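Local coordinates for leucine aminopeptidase 1, chloroplastic (Solanum lycopersicum, PDB 5D8N), which removes unsubstituted N-terminal amino acids, preferably leucine, from peptides as a metal-dependent M17 aminopeptidase hexamer, and also has chaperone activity, at the interface of chains A and B. Coordinates in Å, arbitrary orientation; residue numbers count along the deposited sequence, not the author numbering. Chains: chain A/B, Leucine aminopeptidase 1, chloroplastic.

The interface of chains A and B. Residues chain A 271-274, 357, 359-361; chain B 360-363.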
ATOM      1  N   ALA A 271     -28.542   4.012  -6.314  1.00 23.68           N
ATOM      2  CA  ALA A 271     -28.214   2.668  -5.805  1.00 26.25           C
ATOM      3  C   ALA A 271     -29.151   2.282  -4.657  1.00 26.98           C
ATOM      4  O   ALA A 271     -29.517   1.104  -4.523  1.00 28.59           O
ATOM      5  CB  ALA A 271     -26.763   2.603  -5.339  1.00 26.30           C
ATOM      6  N   ALA A 272     -29.491   3.264  -3.820  1.00 26.57           N
ATOM      7  CA  ALA A 272     -30.127   3.029  -2.528  1.00 28.12           C
ATOM      8  C   ALA A 272     -31.630   2.874  -2.694  1.00 28.75           C
ATOM      9  O   ALA A 272     -32.407   3.770  -2.338  1.00 29.43           O
ATOM     10  CB  ALA A 272     -29.824   4.167  -1.577  1.00 28.23           C
ATOM     11  N   THR A 273     -32.032   1.709  -3.185  1.00 27.59           N
ATOM     12  CA  THR A 273     -33.443   1.470  -3.483  1.00 31.16           C
ATOM     13  C   THR A 273     -34.264   1.208  -2.216  1.00 30.31           C
ATOM     14  O   THR A 273     -35.483   1.354  -2.219  1.00 34.31           O
ATOM     15  CB  THR A 273     -33.596   0.265  -4.421  1.00 34.00           C
ATOM     16  OG1 THR A 273     -32.981  -0.882  -3.820  1.00 29.05           O
ATOM     17  CG2 THR A 273     -32.948   0.557  -5.798  1.00 37.98           C
ATOM     18  N   GLU A 274     -33.617   0.807  -1.133  1.00 29.06           N
ATOM     19  CA  GLU A 274     -34.353   0.417   0.064  1.00 31.74           C
ATOM     20  C   GLU A 274     -34.690   1.648   0.915  1.00 32.80           C
ATOM     21  O   GLU A 274     -35.683   1.650   1.635  1.00 31.74           O
ATOM     22  CB  GLU A 274     -33.539  -0.575   0.881  1.00 34.29           C
ATOM     23  CG  GLU A 274     -34.290  -1.183   2.058  1.00 41.28           C
ATOM     24  CD  GLU A 274     -35.460  -2.086   1.661  1.00 45.13           C
ATOM     25  OE1 GLU A 274     -35.736  -2.294   0.453  1.00 43.29           O
ATOM     26  OE2 GLU A 274     -36.147  -2.578   2.585  1.00 49.59           O
ATOM     27  N   GLU A 357     -28.798   8.247   0.678  1.00 23.40           N
ATOM     28  CA  GLU A 357     -27.646   7.456   1.070  1.00 26.27           C
ATOM     29  C   GLU A 357     -26.959   6.918  -0.166  1.00 25.84           C
ATOM     30  O   GLU A 357     -27.576   6.742  -1.210  1.00 24.11           O
ATOM     31  CB  GLU A 357     -27.990   6.354   2.080  1.00 27.96           C
ATOM     32  CG  GLU A 357     -28.963   5.305   1.607  1.00 27.99           C
ATOM     33  CD  GLU A 357     -29.162   4.160   2.572  1.00 29.75           C
ATOM     34  OE1 GLU A 357     -28.613   4.185   3.707  1.00 28.62           O
ATOM     35  OE2 GLU A 357     -29.692   3.129   2.082  1.00 30.00           O
ATOM     36  N   MET A 359     -25.098   4.173  -1.735  1.00 22.58           N
ATOM     37  CA  MET A 359     -24.949   2.737  -1.588  1.00 26.59           C
ATOM     38  C   MET A 359     -24.390   2.077  -2.864  1.00 29.14           C
ATOM     39  O   MET A 359     -24.066   2.739  -3.850  1.00 26.91           O
ATOM     40  CB  MET A 359     -26.311   2.114  -1.264  1.00 28.39           C
ATOM     41  CG  MET A 359     -26.924   2.589   0.039  1.00 32.54           C
ATOM     42  SD  MET A 359     -26.057   2.002   1.509  1.00 31.20           S
ATOM     43  CE  MET A 359     -26.950   0.499   1.866  1.00 30.44           C
ATOM     44  N   ILE A 360     -24.264   0.754  -2.795  1.00 30.13           N
ATOM     45  CA  ILE A 360     -23.791  -0.072  -3.899  1.00 31.65           C
ATOM     46  C   ILE A 360     -24.823  -1.142  -4.233  1.00 27.80           C
ATOM     47  O   ILE A 360     -25.233  -1.929  -3.364  1.00 26.55           O
ATOM     48  CB  ILE A 360     -22.477  -0.763  -3.491  1.00 34.23           C
ATOM     49  CG1 ILE A 360     -21.385   0.293  -3.309  1.00 38.10           C
ATOM     50  CG2 ILE A 360     -22.081  -1.770  -4.550  1.00 33.41           C
ATOM     51  CD1 ILE A 360     -20.170  -0.213  -2.570  1.00 39.48           C
ATOM     52  N   SER A 361     -25.246  -1.142  -5.496  1.00 25.43           N
ATOM     53  CA  SER A 361     -26.265  -2.077  -5.968  1.00 26.43           C
ATOM     54  C   SER A 361     -26.300  -2.075  -7.485  1.00 25.20           C
ATOM     55  O   SER A 361     -25.635  -1.275  -8.149  1.00 24.83           O
ATOM     56  CB  SER A 361     -27.651  -1.667  -5.461  1.00 28.22           C
ATOM     57  OG  SER A 361     -28.143  -0.551  -6.189  1.00 25.16           O
TER
ATOM     58  N   ILE B 360     -23.271  -7.586  -0.678  1.00 27.22           N
ATOM     59  CA  ILE B 360     -23.376  -6.150  -0.824  1.00 26.87           C
ATOM     60  C   ILE B 360     -24.547  -5.822  -1.726  1.00 29.34           C
ATOM     61  O   ILE B 360     -24.627  -6.294  -2.880  1.00 32.10           O
ATOM     62  CB  ILE B 360     -22.095  -5.599  -1.463  1.00 28.01           C
ATOM     63  CG1 ILE B 360     -20.926  -5.778  -0.489  1.00 33.84           C
ATOM     64  CG2 ILE B 360     -22.266  -4.139  -1.794  1.00 28.26           C
ATOM     65  CD1 ILE B 360     -19.575  -5.619  -1.139  1.00 37.43           C
ATOM     66  N   SER B 361     -25.442  -5.003  -1.187  1.00 25.45           N
ATOM     67  CA  SER B 361     -26.630  -4.594  -1.931  1.00 28.71           C
ATOM     68  C   SER B 361     -27.194  -3.372  -1.244  1.00 28.53           C
ATOM     69  O   SER B 361     -26.794  -3.041  -0.109  1.00 25.31           O
ATOM     70  CB  SER B 361     -27.658  -5.735  -1.955  1.00 31.30           C
ATOM     71  OG  SER B 361     -28.305  -5.888  -0.691  1.00 32.12           O
ATOM     72  N   ALA B 362     -28.251  -2.841  -1.857  1.00 27.57           N
ATOM     73  CA  ALA B 362     -28.991  -1.722  -1.297  1.00 27.25           C
ATOM     74  C   ALA B 362     -29.681  -2.040   0.042  1.00 28.76           C
ATOM     75  O   ALA B 362     -29.941  -1.129   0.842  1.00 26.14           O
ATOM     76  CB  ALA B 362     -30.016  -1.240  -2.308  1.00 29.29           C
ATOM     77  N   GLU B 363     -30.016  -3.319   0.244  1.00 27.02           N
ATOM     78  CA  GLU B 363     -30.661  -3.791   1.455  1.00 25.74           C
ATOM     79  C   GLU B 363     -29.677  -4.096   2.568  1.00 24.58           C
ATOM     80  O   GLU B 363     -30.073  -4.494   3.661  1.00 26.24           O
ATOM     81  CB  GLU B 363     -31.530  -5.024   1.161  1.00 31.69           C
ATOM     82  CG  GLU B 363     -32.753  -4.750   0.288  1.00 37.46           C
ATOM     83  CD  GLU B 363     -32.490  -4.914  -1.205  1.00 40.33           C
ATOM     84  OE1 GLU B 363     -31.341  -5.207  -1.611  1.00 41.01           O
ATOM     85  OE2 GLU B 363     -33.456  -4.776  -1.994  1.00 46.45           O
TER
HETATM   86  O   HOH W   1     -30.815   1.433   0.255  1.00 19.98           O
HETATM   87  O   HOH W   2     -24.481  -1.183  -0.511  1.00 32.44           O
HETATM   88  O   HOH W   3     -34.564  -2.259  -2.310  1.00 35.47           O
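B:Ala362 carries this patch of the homohexamer's subunit interface: its methyl group packs against chain A, with CB 3.3 Å from the carbonyl oxygen A:Ala271 O and equally close to the hydroxyl A:Thr273 OG1. Beside it, A:Ile360 and B:Ile360 meet obliquely through their CG2 methyls, 3.6 Å apart, each swung anti to its backbone N. The methyl CE of A:Met359, on a chain bent at chi2 and chi3, lies 3.6 Å from B:Ala362 O. Direct contact is thus mainly van der Waals, and three waters supply the polar links. One joins B:Ala362 O to the A:Glu357 carboxylate and A:Glu274 N; another ties B:Ser361 O to the backbone N and O of A:Ile360. The third bonds A:Thr273 OG1, A:Glu274 OE1 and B:Glu363 OE2. It bridges two carboxylates whose planes are 49° apart and whose facing oxygens, A:Glu274 OE1 and B:Glu363 OE2, are 4.2 Å apart, so it may soften their repulsion. These side chains cross at about a right angle, B:Glu363 CG lying against the A:Glu274 carboxylate. An alanine in place of B:Glu363, lacking CG and the carboxylate, would probably weaken the water-mediated link between the chains here. In the second shell, B:Ser361 OG bonds to the anti lone pair of B:Glu363 OE1, while A:Ser361 OG bonds in plane to A:Ala271 O (2.7 Å), fixing the carbonyl that the methyl touches. The loop after strand 347-358 of chain B packs against the loops after helix 263-269 and strand 347-358 of chain A, the patch centre about 18 Å from A:Arg389, the predicted catalytic arginine.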